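Local coordinates for Lmo1076 protein (Listeria monocytogenes serovar 1/2a, PDB 5JQC) that is a putative secreted autolysin that probably degrades the bacterial cell wall, represented here by its three GW (Gly-Trp) repeats, which in related proteins mediate attachment to the cell surface, at residues I17-N22 and E68-R73; E25-V30 and F94-K99; D33-Y38 and W88-A93; D62-K67 and Q78-N83; A100-T105 and Q150-G155. All blocks are in the same frame, centred on the assembly; numbering follows the deposited sequence.

Contact 1 (I17-N22 and E68-R73). With SO4 (sulfate ion), chain F.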
# COMPACT_ATOMS: atom_id res chain seq x y z
N ILE A 17 13.59 9.67 -38.45
CA ILE A 17 13.20 9.07 -37.17
C ILE A 17 14.31 8.10 -36.76
O ILE A 17 14.51 7.07 -37.40
CB ILE A 17 11.84 8.37 -37.26
CG1 ILE A 17 10.77 9.34 -37.76
CG2 ILE A 17 11.42 7.82 -35.89
CD1 ILE A 17 9.41 8.74 -37.90
N LYS A 18 15.03 8.44 -35.68
CA LYS A 18 16.21 7.67 -35.31
C LYS A 18 15.87 6.51 -34.38
O LYS A 18 16.61 5.52 -34.33
CB LYS A 18 17.22 8.59 -34.62
CG LYS A 18 17.66 9.79 -35.48
CD LYS A 18 18.56 10.74 -34.66
CE LYS A 18 19.29 11.71 -35.58
NZ LYS A 18 20.27 12.57 -34.86
N GLN A 19 14.81 6.66 -33.58
CA GLN A 19 14.38 5.67 -32.60
C GLN A 19 12.88 5.80 -32.39
O GLN A 19 12.32 6.89 -32.42
CB GLN A 19 15.04 5.82 -31.22
CG GLN A 19 16.56 5.88 -31.24
CD GLN A 19 17.12 6.01 -29.85
OE1 GLN A 19 16.36 5.94 -28.87
NE2 GLN A 19 18.43 6.19 -29.74
N GLN A 20 12.23 4.66 -32.16
CA GLN A 20 10.81 4.71 -31.84
C GLN A 20 10.49 3.56 -30.90
O GLN A 20 11.07 2.48 -31.02
CB GLN A 20 9.98 4.62 -33.12
CG GLN A 20 8.51 4.94 -32.94
CD GLN A 20 7.85 5.05 -34.29
OE1 GLN A 20 8.51 4.86 -35.31
NE2 GLN A 20 6.55 5.35 -34.31
N LYS A 21 9.56 3.78 -29.97
CA LYS A 21 9.16 2.68 -29.11
C LYS A 21 7.77 2.94 -28.56
O LYS A 21 7.38 4.09 -28.32
CB LYS A 21 10.14 2.48 -27.95
CG LYS A 21 10.19 3.62 -26.96
CD LYS A 21 11.14 3.31 -25.83
CE LYS A 21 11.59 4.58 -25.11
NZ LYS A 21 12.36 4.26 -23.87
N ASN A 22 7.04 1.86 -28.37
CA ASN A 22 5.79 1.89 -27.62
C ASN A 22 6.09 1.98 -26.14
O ASN A 22 7.04 1.38 -25.64
CB ASN A 22 4.96 0.64 -27.89
CG ASN A 22 4.61 0.47 -29.34
OD1 ASN A 22 4.43 1.45 -30.06
ND2 ASN A 22 4.51 -0.78 -29.79
N GLU A 68 6.90 6.87 -28.21
CA GLU A 68 7.88 7.95 -28.25
C GLU A 68 8.75 7.74 -29.47
O GLU A 68 9.04 6.60 -29.84
CB GLU A 68 8.77 7.99 -27.01
CG GLU A 68 8.02 7.88 -25.70
CD GLU A 68 8.86 8.33 -24.51
OE1 GLU A 68 10.07 8.59 -24.73
OE2 GLU A 68 8.32 8.42 -23.38
N GLY A 69 9.19 8.84 -30.07
CA GLY A 69 10.09 8.81 -31.22
C GLY A 69 11.02 10.00 -31.21
O GLY A 69 10.63 11.10 -30.79
N THR A 70 12.26 9.81 -31.63
CA THR A 70 13.25 10.88 -31.58
C THR A 70 13.70 11.24 -32.99
O THR A 70 13.68 10.40 -33.90
CB THR A 70 14.46 10.49 -30.72
OG1 THR A 70 15.21 9.45 -31.36
CG2 THR A 70 14.00 10.03 -29.35
N THR A 71 14.04 12.51 -33.17
CA THR A 71 14.78 12.98 -34.33
C THR A 71 15.89 13.88 -33.83
O THR A 71 15.99 14.16 -32.63
CB THR A 71 13.90 13.77 -35.31
OG1 THR A 71 13.77 15.11 -34.83
CG2 THR A 71 12.52 13.17 -35.44
N SER A 72 16.70 14.39 -34.75
CA SER A 72 17.74 15.35 -34.40
C SER A 72 17.21 16.57 -33.64
O SER A 72 17.98 17.25 -32.94
CB SER A 72 18.45 15.77 -35.68
OG SER A 72 19.55 16.61 -35.39
N ARG A 73 15.91 16.88 -33.73
CA ARG A 73 15.41 18.08 -33.08
C ARG A 73 14.81 17.83 -31.70
O ARG A 73 14.55 18.80 -30.99
CB ARG A 73 14.36 18.77 -33.95
CG ARG A 73 14.92 19.31 -35.26
CD ARG A 73 13.78 19.80 -36.13
NE ARG A 73 14.27 20.18 -37.46
CZ ARG A 73 14.77 21.38 -37.75
NH1 ARG A 73 15.20 21.65 -38.97
NH2 ARG A 73 14.84 22.31 -36.82
S SO4 F . 23.06 9.56 -33.92
O1 SO4 F . 22.96 8.72 -32.73
O2 SO4 F . 22.56 8.87 -35.11
O3 SO4 F . 22.25 10.76 -33.74
O4 SO4 F . 24.48 9.85 -34.14
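The K18 side chain runs past T70 and the loop residue S72 that follows strand 68-71, its CB 3.9 Å from T70 OG1 and its NZ 3.8 Å from S72 CB. Beyond CG the lysine is extended, and NZ gives a hydrogen bond of 2.9 Å to O3 of a sulfate ion, probably a crystallisation solute. Q19 lies next to it, its CB 3.6 Å from T70 OG1, with chi1 of T70 (68°) setting that hydroxyl between backbone N and carbonyl carbon. Strands 19-22 and 68-71 run antiparallel at 173°. K21 and E68 exchange two backbone bonds, the shorter from E68 N to K21 O (2.8 Å). Q20 and G69 form a non-hydrogen-bonded pair, CA atoms 4.2 Å apart. E68 forms a salt bridge with K91 through OE1 and a hydrogen bond with Y96 OH through OE2, while K21 NZ stays 5.0 Å from E68 OE1. Backbone bonding joins these strands of the first GW domain, and the long polar chains of K18, Q19 and K21 suit the exposed flank.

Contact 2 (E25-V30 and F94-K99). With PEG (di(hydroxyethyl)ether), chain H.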
# COMPACT_ATOMS: atom_id res chain seq x y z
N GLU A 25 2.42 5.01 -20.23
CA GLU A 25 2.66 5.99 -19.19
C GLU A 25 1.44 6.89 -19.06
O GLU A 25 0.72 7.13 -20.04
CB GLU A 25 3.89 6.88 -19.48
CG GLU A 25 5.21 6.14 -19.69
CD GLU A 25 5.73 5.47 -18.43
OE1 GLU A 25 5.41 5.94 -17.31
OE2 GLU A 25 6.47 4.47 -18.56
N ASP A 26 1.22 7.39 -17.86
CA ASP A 26 0.31 8.50 -17.62
C ASP A 26 1.11 9.78 -17.47
O ASP A 26 2.22 9.78 -16.94
CB ASP A 26 -0.54 8.25 -16.38
CG ASP A 26 -1.46 7.06 -16.55
OD1 ASP A 26 -2.51 7.22 -17.22
OD2 ASP A 26 -1.13 5.97 -16.03
N ALA A 27 0.53 10.88 -17.94
CA ALA A 27 1.23 12.15 -17.82
C ALA A 27 0.21 13.27 -17.81
O ALA A 27 -0.95 13.10 -18.23
CB ALA A 27 2.23 12.35 -18.96
N LYS A 28 0.65 14.43 -17.34
CA LYS A 28 -0.12 15.66 -17.40
C LYS A 28 0.58 16.64 -18.34
O LYS A 28 1.76 16.93 -18.16
CB LYS A 28 -0.27 16.30 -16.01
CG LYS A 28 -1.36 17.35 -15.97
CD LYS A 28 -1.58 17.91 -14.58
CE LYS A 28 -0.49 18.90 -14.20
NZ LYS A 28 -0.76 19.53 -12.88
N VAL A 29 -0.16 17.13 -19.33
CA VAL A 29 0.31 18.23 -20.16
C VAL A 29 0.46 19.49 -19.30
O VAL A 29 -0.48 19.89 -18.60
CB VAL A 29 -0.64 18.46 -21.34
CG1 VAL A 29 -0.17 19.60 -22.19
CG2 VAL A 29 -0.80 17.18 -22.17
N VAL A 30 1.63 20.11 -19.36
CA VAL A 30 1.93 21.28 -18.54
C VAL A 30 2.59 22.35 -19.41
O VAL A 30 3.60 22.07 -20.06
CB VAL A 30 2.83 20.93 -17.35
CG1 VAL A 30 3.21 22.19 -16.57
CG2 VAL A 30 2.15 19.91 -16.45
N PHE A 94 5.17 17.60 -21.40
CA PHE A 94 4.46 16.70 -20.50
C PHE A 94 5.23 16.48 -19.19
O PHE A 94 6.46 16.47 -19.18
CB PHE A 94 4.22 15.30 -21.12
CG PHE A 94 3.53 15.31 -22.46
CD1 PHE A 94 4.24 15.56 -23.62
CD2 PHE A 94 2.18 15.02 -22.55
CE1 PHE A 94 3.59 15.54 -24.85
CE2 PHE A 94 1.53 15.00 -23.77
CZ PHE A 94 2.24 15.26 -24.92
N VAL A 95 4.48 16.23 -18.11
CA VAL A 95 5.01 15.74 -16.84
C VAL A 95 4.49 14.32 -16.61
O VAL A 95 3.29 14.12 -16.39
CB VAL A 95 4.63 16.65 -15.66
CG1 VAL A 95 5.20 16.09 -14.37
CG2 VAL A 95 5.17 18.06 -15.89
N TYR A 96 5.39 13.33 -16.67
CA TYR A 96 4.99 11.94 -16.48
C TYR A 96 4.73 11.66 -15.01
O TYR A 96 5.49 12.10 -14.13
CB TYR A 96 6.07 10.98 -16.98
CG TYR A 96 6.20 10.84 -18.47
CD1 TYR A 96 5.78 11.85 -19.34
CD2 TYR A 96 6.75 9.69 -19.02
CE1 TYR A 96 5.92 11.71 -20.70
CE2 TYR A 96 6.89 9.54 -20.40
CZ TYR A 96 6.47 10.55 -21.23
OH TYR A 96 6.60 10.41 -22.60
N TYR A 97 3.65 10.92 -14.73
CA TYR A 97 3.41 10.44 -13.38
C TYR A 97 4.30 9.22 -13.10
O TYR A 97 4.42 8.33 -13.94
CB TYR A 97 1.95 10.04 -13.20
CG TYR A 97 0.98 11.20 -13.16
CD1 TYR A 97 0.88 12.01 -12.04
CD2 TYR A 97 0.14 11.45 -14.23
CE1 TYR A 97 -0.03 13.06 -12.00
CE2 TYR A 97 -0.77 12.49 -14.19
CZ TYR A 97 -0.85 13.29 -13.08
OH TYR A 97 -1.75 14.32 -13.08
N PRO A 98 4.93 9.17 -11.93
CA PRO A 98 5.64 7.96 -11.53
C PRO A 98 4.64 6.86 -11.23
O PRO A 98 3.49 7.13 -10.90
CB PRO A 98 6.37 8.40 -10.27
CG PRO A 98 5.42 9.39 -9.68
CD PRO A 98 4.91 10.18 -10.86
N LYS A 99 5.10 5.62 -11.34
CA LYS A 99 4.27 4.46 -11.01
C LYS A 99 4.71 3.84 -9.69
O LYS A 99 5.90 3.87 -9.35
CB LYS A 99 4.34 3.40 -12.12
CG LYS A 99 3.82 3.86 -13.50
CD LYS A 99 4.11 2.79 -14.57
CE LYS A 99 3.50 3.15 -15.91
NZ LYS A 99 3.81 2.13 -16.95
C1 PEG H . 2.71 20.31 -12.28
O1 PEG H . 1.42 20.89 -12.51
C2 PEG H . 2.64 18.78 -12.37
O2 PEG H . 1.59 18.29 -11.55
C3 PEG H . 1.43 16.87 -11.59
C4 PEG H . 0.36 16.44 -10.58
O4 PEG H . -0.93 16.90 -10.98
O HOH W 1 3.17 6.79 -16.06
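The E25 chain bends at chi2 (-68°), which places CD beside the end of K99, while CG, anti to the carbonyl carbon, sits 3.9 Å from CE2 of Y96. E25 and Y96 cross at about a right angle. The resulting ion pair with K99 is long, OE2 to NZ 3.9 Å, and K99 NZ also hydrogen-bonds to S24 O. A water accepts the N-H of D26 at 2.7 Å and lies within bonding range of E25 OE1 and Y97 O. K28 turns at chi3 (77°), carrying CE toward a bound diethylene glycol whose three oxygens all accept from NZ, O1 being nearest at 2.6 Å. Between these polar ends the backbones pair through K28 and V95, K28 N to V95 O being 2.8 Å. The single methyl of A27 packs against Y96 and F94, its CB 3.6 Å from Y96 CD1. V29 lies side by side with F94, CG2 to CE2 3.6 Å, and V30 CG2 meets V95 CG2 at the same separation. Y97 presents its ring edge to the D26-A27 peptide, and its OH hydrogen-bonds to D62 OD1. Strand 25-29 is therefore held between 94-96, an outermost strand of the five-stranded sheet, and strand 62-71, while F94 meets F79 edge-to-face.

Contact 3 (D33-Y38 and W88-A93); sequences DGHGVY and WMDKRA
OD1 of D90, whose CB packs 3.5 Å from CD2 of H35, is gripped by two N-H groups of R92. The backbone N of R92 closes an Asx turn, and its NE approaches from the same face of the carboxylate, above the plane. NH2 completes a side-on salt bridge, 2.6 Å from D90 OD2 on its syn side. In this SH3-like GW domain the turn ends strand 84-90 and leads into a short 3-10 segment. The tryptophan of the name-giving Gly-Trp dipeptide, W88, exchanges two backbone bonds with Y38, W88 N to Y38 O and Y38 N to W88 O each 2.9 Å. Y38 O also lies at the indole edge, in the ring plane. The long unbranched apolar chain of M89, modelled as selenomethionine, suits the buried side: chi2 near anti (157°) extends SE to 4.0 Å from H35 CB and near V37 CG2. G36, lacking a CB, lets Y38 OH lie close against its backbone. H35 has CG anti to the carbonyl carbon (chi1 -66°), which puts CG near both D90 CB and A93 CB. Its ring stands 66° from the D90 carboxylate, with A93 N over one face. Buried ND1, which has no polar partner in the model, lies 3.7 Å from A93 CB.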
# COMPACT_ATOMS: atom_id res chain seq x y z
N ASP A 33 1.69 25.65 -24.34
CA ASP A 33 1.19 26.61 -25.31
C ASP A 33 2.17 26.82 -26.46
O ASP A 33 1.76 27.04 -27.60
CB ASP A 33 0.89 27.94 -24.62
CG ASP A 33 0.31 27.75 -23.23
OD1 ASP A 33 1.08 27.83 -22.24
OD2 ASP A 33 -0.92 27.51 -23.12
N GLY A 34 3.47 26.74 -26.17
CA GLY A 34 4.48 26.95 -27.19
C GLY A 34 4.89 25.71 -27.96
O GLY A 34 5.97 25.68 -28.55
N HIS A 35 4.04 24.68 -27.97
CA HIS A 35 4.33 23.45 -28.70
C HIS A 35 3.17 23.09 -29.61
O HIS A 35 2.02 23.46 -29.35
CB HIS A 35 4.58 22.28 -27.77
CG HIS A 35 5.82 22.41 -26.94
ND1 HIS A 35 5.78 22.72 -25.60
CD2 HIS A 35 7.12 22.25 -27.26
CE1 HIS A 35 7.01 22.76 -25.13
NE2 HIS A 35 7.85 22.48 -26.11
N GLY A 36 3.48 22.33 -30.66
CA GLY A 36 2.49 21.90 -31.63
C GLY A 36 2.11 20.44 -31.47
O GLY A 36 2.89 19.63 -30.97
N VAL A 37 0.88 20.12 -31.88
CA VAL A 37 0.42 18.75 -32.03
C VAL A 37 0.46 18.40 -33.51
O VAL A 37 0.06 19.21 -34.35
CB VAL A 37 -1.00 18.57 -31.45
CG1 VAL A 37 -1.45 17.11 -31.52
CG2 VAL A 37 -1.07 19.09 -30.01
N TYR A 38 0.95 17.21 -33.83
CA TYR A 38 1.17 16.82 -35.22
C TYR A 38 0.62 15.42 -35.45
O TYR A 38 0.47 14.62 -34.52
CB TYR A 38 2.67 16.89 -35.58
CG TYR A 38 3.28 18.27 -35.42
CD1 TYR A 38 3.79 18.70 -34.19
CD2 TYR A 38 3.34 19.16 -36.49
CE1 TYR A 38 4.34 19.97 -34.03
CE2 TYR A 38 3.89 20.44 -36.35
CZ TYR A 38 4.38 20.84 -35.11
OH TYR A 38 4.93 22.10 -34.96
N TRP A 88 0.99 13.72 -31.85
CA TRP A 88 2.33 13.72 -31.29
C TRP A 88 2.71 15.12 -30.85
O TRP A 88 2.39 16.10 -31.52
CB TRP A 88 3.36 13.26 -32.29
CG TRP A 88 3.11 11.91 -32.77
CD1 TRP A 88 2.09 11.49 -33.55
CD2 TRP A 88 3.93 10.77 -32.52
NE1 TRP A 88 2.21 10.15 -33.81
CE2 TRP A 88 3.33 9.68 -33.18
CE3 TRP A 88 5.10 10.56 -31.79
CZ2 TRP A 88 3.87 8.40 -33.14
CZ3 TRP A 88 5.64 9.28 -31.75
CH2 TRP A 88 5.03 8.22 -32.43
N MSE A 89 3.42 15.20 -29.73
CA MSE A 89 3.91 16.48 -29.22
C MSE A 89 5.25 16.29 -28.52
O MSE A 89 5.55 15.20 -28.01
CB MSE A 89 2.86 17.10 -28.28
CG MSE A 89 3.28 18.42 -27.65
SE MSE A 89 1.79 19.54 -27.05
CE MSE A 89 0.86 18.31 -25.83
N ASP A 90 6.06 17.35 -28.56
CA ASP A 90 7.33 17.40 -27.85
C ASP A 90 7.18 16.82 -26.45
O ASP A 90 6.32 17.27 -25.68
CB ASP A 90 7.82 18.86 -27.77
CG ASP A 90 9.32 18.99 -27.57
OD1 ASP A 90 9.94 18.20 -26.82
OD2 ASP A 90 9.90 19.91 -28.17
N LYS A 91 8.02 15.84 -26.12
CA LYS A 91 7.98 15.22 -24.80
C LYS A 91 8.10 16.24 -23.68
O LYS A 91 7.55 16.02 -22.59
CB LYS A 91 9.10 14.18 -24.70
CG LYS A 91 9.15 13.44 -23.39
CD LYS A 91 10.16 12.33 -23.49
CE LYS A 91 10.09 11.43 -22.28
NZ LYS A 91 11.04 10.30 -22.44
N ARG A 92 8.78 17.36 -23.93
CA ARG A 92 8.95 18.39 -22.91
C ARG A 92 7.63 19.05 -22.52
O ARG A 92 7.53 19.62 -21.43
CB ARG A 92 9.94 19.46 -23.39
CG ARG A 92 11.41 19.04 -23.41
CD ARG A 92 12.29 20.14 -24.02
NE ARG A 92 11.87 20.41 -25.39
CZ ARG A 92 12.17 21.51 -26.09
NH1 ARG A 92 12.90 22.50 -25.55
NH2 ARG A 92 11.72 21.63 -27.34
N ALA A 93 6.62 18.96 -23.37
CA ALA A 93 5.31 19.50 -23.01
C ALA A 93 4.59 18.70 -21.92
O ALA A 93 3.49 19.09 -21.53
CB ALA A 93 4.43 19.58 -24.26

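Contact 4 (D62-K67 and Q78-N83)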
# COMPACT_ATOMS: atom_id res chain seq x y z
N ASP A 62 -4.95 15.24 -17.91
CA ASP A 62 -4.20 13.99 -17.84
C ASP A 62 -4.36 13.21 -19.14
O ASP A 62 -5.45 13.15 -19.72
CB ASP A 62 -4.67 13.14 -16.66
CG ASP A 62 -4.07 13.60 -15.33
OD1 ASP A 62 -3.43 14.68 -15.30
OD2 ASP A 62 -4.24 12.89 -14.32
N VAL A 63 -3.26 12.61 -19.60
CA VAL A 63 -3.24 11.92 -20.88
C VAL A 63 -2.48 10.62 -20.71
O VAL A 63 -1.80 10.39 -19.71
CB VAL A 63 -2.60 12.75 -22.01
CG1 VAL A 63 -3.47 13.94 -22.36
CG2 VAL A 63 -1.21 13.22 -21.59
N LYS A 64 -2.62 9.76 -21.71
CA LYS A 64 -1.90 8.50 -21.80
C LYS A 64 -0.84 8.65 -22.88
O LYS A 64 -1.11 9.17 -23.96
CB LYS A 64 -2.86 7.36 -22.14
CG LYS A 64 -3.98 7.11 -21.11
CD LYS A 64 -3.61 5.98 -20.15
CE LYS A 64 -4.79 5.57 -19.28
NZ LYS A 64 -4.49 4.32 -18.51
N ILE A 65 0.37 8.18 -22.59
CA ILE A 65 1.46 8.24 -23.56
C ILE A 65 1.64 6.85 -24.12
O ILE A 65 1.90 5.90 -23.38
CB ILE A 65 2.76 8.76 -22.93
CG1 ILE A 65 2.53 10.12 -22.27
CG2 ILE A 65 3.85 8.88 -23.99
CD1 ILE A 65 2.11 11.21 -23.23
N LEU A 66 1.52 6.74 -25.45
CA LEU A 66 1.50 5.46 -26.16
C LEU A 66 2.81 5.15 -26.88
O LEU A 66 3.22 3.99 -26.94
CB LEU A 66 0.36 5.45 -27.17
CG LEU A 66 -1.09 5.28 -26.71
CD1 LEU A 66 -1.62 6.52 -26.01
CD2 LEU A 66 -1.95 4.95 -27.92
N LYS A 67 3.46 6.15 -27.46
CA LYS A 67 4.68 5.93 -28.22
C LYS A 67 5.60 7.11 -28.00
O LYS A 67 5.16 8.21 -27.66
CB LYS A 67 4.43 5.79 -29.73
CG LYS A 67 3.40 4.76 -30.19
CD LYS A 67 3.32 4.78 -31.72
CE LYS A 67 2.17 3.91 -32.23
NZ LYS A 67 2.35 2.48 -31.87
N GLN A 78 3.38 10.24 -28.63
CA GLN A 78 1.99 10.12 -29.05
C GLN A 78 1.09 9.96 -27.83
O GLN A 78 1.12 8.93 -27.16
CB GLN A 78 1.79 8.92 -29.99
CG GLN A 78 0.34 8.71 -30.42
CD GLN A 78 0.07 7.34 -31.03
OE1 GLN A 78 0.32 6.32 -30.41
NE2 GLN A 78 -0.45 7.33 -32.25
N PHE A 79 0.27 10.98 -27.56
CA PHE A 79 -0.60 11.00 -26.40
C PHE A 79 -2.06 10.90 -26.81
O PHE A 79 -2.44 11.22 -27.95
CB PHE A 79 -0.43 12.28 -25.58
CG PHE A 79 -0.89 13.52 -26.30
CD1 PHE A 79 -0.19 14.01 -27.40
CD2 PHE A 79 -2.02 14.21 -25.88
CE1 PHE A 79 -0.61 15.14 -28.06
CE2 PHE A 79 -2.44 15.35 -26.54
CZ PHE A 79 -1.73 15.81 -27.63
N SER A 80 -2.89 10.48 -25.86
CA SER A 80 -4.32 10.27 -26.07
C SER A 80 -5.11 10.88 -24.92
O SER A 80 -4.74 10.70 -23.75
CB SER A 80 -4.65 8.79 -26.18
OG SER A 80 -4.48 8.15 -24.92
N LEU A 81 -6.19 11.57 -25.25
CA LEU A 81 -7.07 12.17 -24.26
C LEU A 81 -8.34 11.34 -24.17
O LEU A 81 -9.05 11.18 -25.17
CB LEU A 81 -7.40 13.62 -24.61
CG LEU A 81 -8.28 14.30 -23.57
CD1 LEU A 81 -7.61 14.26 -22.21
CD2 LEU A 81 -8.59 15.71 -24.00
N ASN A 82 -8.63 10.81 -22.98
CA ASN A 82 -9.77 9.93 -22.77
C ASN A 82 -9.75 8.80 -23.79
O ASN A 82 -10.76 8.50 -24.42
CB ASN A 82 -11.09 10.69 -22.81
CG ASN A 82 -11.14 11.82 -21.82
OD1 ASN A 82 -11.52 12.94 -22.15
ND2 ASN A 82 -10.72 11.55 -20.59
N ASN A 83 -8.57 8.22 -23.98
CA ASN A 83 -8.34 7.10 -24.89
C ASN A 83 -8.63 7.44 -26.35
O ASN A 83 -8.73 6.54 -27.19
CB ASN A 83 -9.13 5.85 -24.45
CG ASN A 83 -8.74 5.39 -23.04
OD1 ASN A 83 -7.69 4.77 -22.84
ND2 ASN A 83 -9.59 5.70 -22.06
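Backbone hydrogen bonds between K64 and S80 hold the two arms of this antiparallel hairpin, S80 N to K64 O being 2.9 Å. Farther along, L66 N gives a straight bond to Q78 O (2.8 Å, 170° at the hydrogen), and Q78 N donates to K67 O. Apolar contacts fill the face toward the domain interior. V63 CG1 approaches the edge of the F79 ring, 3.8 Å from CD2, and I65 CD1 reaches F79 CB at 3.6 Å. The F79 ring goes on to meet Y58 edge-to-face. Branched and aromatic residues suit this water-poor side. Mixed contacts occupy the other face. K67 and Q78 lie side by side, pointing the same way, so that the lysine's methylenes pass the amide, CG 3.5 Å from OE1. K67 NZ itself bonds to N22 OD1. L66 adds its CB, 3.4 Å from Q78 OE1, and the short S80 side chain lets L66 CD1 pack at 3.5 Å from OG. The chemistry implies a cost on this face: Q78 OE1 is buried among carbon atoms with no polar partner in the model, and hydrogen bonding between these two segments runs through the backbone.

Contact 5 (A100-T105 and Q150-G155); sequences ATNVKT and QGQISG
K104 and Q150 lie side by side and point the same way, both with CG between backbone N and carbonyl carbon (chi1 60° and 67°), which brings the two CG atoms to 3.7 Å. Beyond that the Q150 amide leans toward N102. Its NE2 gives a nearly straight bond to N102 O, 3.3 Å long, with the acceptor in the amide plane and the donor in the carbonyl plane. The amides of N102 and Q150 stand 66° apart. N102 also lies side by side with Q152, its CB 4.0 Å from Q152 CG, whereas T101 crosses Q152 at about a right angle. Backbone bonds frame these side chains: Q152 N reaches T101 O at 2.7 Å, and Q150 N reaches K104 O at 2.9 Å. Between the two pairs the register slips by one residue, a beta bulge where the chain turns a corner at N102. Asparagine suits its positive phi there. V103 CG2 lies 4.2 Å from G151 CA. At the bulge N102 O accepts from the side-chain amide of Q150, a bond that supplements the backbone pairing, so one glutamine side chain takes part in joining the strands of the second GW repeat.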
# COMPACT_ATOMS: atom_id res chain seq x y z
N ALA A 100 3.75 3.29 -8.95
CA ALA A 100 4.07 2.55 -7.74
C ALA A 100 4.78 1.26 -8.12
O ALA A 100 4.45 0.62 -9.12
CB ALA A 100 2.81 2.22 -6.96
N THR A 101 5.76 0.87 -7.31
CA THR A 101 6.41 -0.43 -7.47
C THR A 101 6.00 -1.37 -6.34
O THR A 101 5.37 -0.97 -5.35
CB THR A 101 7.93 -0.27 -7.51
OG1 THR A 101 8.39 0.31 -6.27
CG2 THR A 101 8.34 0.63 -8.66
N ASN A 102 6.37 -2.63 -6.50
CA ASN A 102 6.16 -3.66 -5.48
C ASN A 102 4.68 -3.78 -5.12
O ASN A 102 4.34 -4.07 -3.97
CB ASN A 102 7.02 -3.37 -4.24
CG ASN A 102 7.50 -4.64 -3.54
OD1 ASN A 102 7.63 -5.69 -4.17
ND2 ASN A 102 7.76 -4.54 -2.24
N VAL A 103 3.80 -3.54 -6.09
CA VAL A 103 2.36 -3.49 -5.85
C VAL A 103 1.82 -4.91 -5.74
O VAL A 103 1.89 -5.69 -6.70
CB VAL A 103 1.64 -2.73 -6.98
CG1 VAL A 103 0.15 -2.61 -6.67
CG2 VAL A 103 2.27 -1.37 -7.19
N LYS A 104 1.26 -5.25 -4.58
CA LYS A 104 0.65 -6.57 -4.45
C LYS A 104 -0.57 -6.51 -3.54
O LYS A 104 -0.67 -5.67 -2.63
CB LYS A 104 1.65 -7.61 -3.94
CG LYS A 104 2.28 -7.38 -2.59
CD LYS A 104 3.29 -8.49 -2.32
CE LYS A 104 3.87 -8.46 -0.91
NZ LYS A 104 4.32 -9.82 -0.48
N THR A 105 -1.51 -7.42 -3.81
CA THR A 105 -2.66 -7.63 -2.95
C THR A 105 -2.21 -8.22 -1.62
O THR A 105 -1.26 -9.00 -1.55
CB THR A 105 -3.65 -8.57 -3.65
OG1 THR A 105 -4.12 -7.94 -4.85
CG2 THR A 105 -4.84 -8.89 -2.75
N GLN A 150 -0.69 -3.23 -1.10
CA GLN A 150 0.46 -2.37 -0.85
C GLN A 150 1.03 -1.87 -2.17
O GLN A 150 0.78 -2.44 -3.23
CB GLN A 150 1.56 -3.08 -0.06
CG GLN A 150 2.25 -4.20 -0.78
CD GLN A 150 3.51 -4.63 -0.06
OE1 GLN A 150 3.49 -4.83 1.14
NE2 GLN A 150 4.62 -4.75 -0.79
N GLY A 151 1.79 -0.79 -2.07
CA GLY A 151 2.53 -0.24 -3.18
C GLY A 151 3.62 0.65 -2.64
O GLY A 151 3.45 1.25 -1.57
N GLN A 152 4.73 0.77 -3.36
CA GLN A 152 5.85 1.56 -2.88
C GLN A 152 6.15 2.68 -3.85
O GLN A 152 5.86 2.59 -5.04
CB GLN A 152 7.10 0.71 -2.70
CG GLN A 152 6.93 -0.35 -1.62
CD GLN A 152 8.15 -1.22 -1.48
OE1 GLN A 152 9.09 -1.16 -2.29
NE2 GLN A 152 8.17 -2.05 -0.43
N ILE A 153 6.71 3.75 -3.30
CA ILE A 153 7.18 4.88 -4.08
C ILE A 153 8.09 5.71 -3.20
O ILE A 153 7.81 5.93 -2.01
CB ILE A 153 6.01 5.70 -4.66
CG1 ILE A 153 6.54 6.68 -5.69
CG2 ILE A 153 5.30 6.48 -3.58
CD1 ILE A 153 5.45 7.26 -6.54
N SER A 154 9.19 6.16 -3.79
CA SER A 154 10.17 6.99 -3.09
C SER A 154 10.72 6.29 -1.86
O SER A 154 11.14 6.93 -0.89
CB SER A 154 9.58 8.35 -2.73
OG SER A 154 9.33 9.08 -3.92
N GLY A 155 10.75 4.96 -1.90
CA GLY A 155 11.25 4.19 -0.79
C GLY A 155 10.30 4.02 0.36
O GLY A 155 10.69 3.45 1.39

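Overall arrangement
Contacts 1 to 4 belong to the first GW domain and reach a single antiparallel sheet; contact 5 lies in the second. Contacts 1 and 2 share strand 19-29, contacts 1 and 4 strand 62-71. Contact 3 is buried and mixes selenomethionine, histidine and a D90-R92 salt bridge within its second segment. Contacts 2 and 4 each have an apolar inner face, joined through F94 and F79, and a more mixed outer one. Contacts 1 and 5 are the more exposed, tied chiefly by backbone bonds among polar side chains, and pair corresponding strands of successive repeats, contact 5 adding a bulge. E68 connects contact 1 with contacts 2 and 3. P98 and I153 join contacts 2 and 5, where the repeats meet.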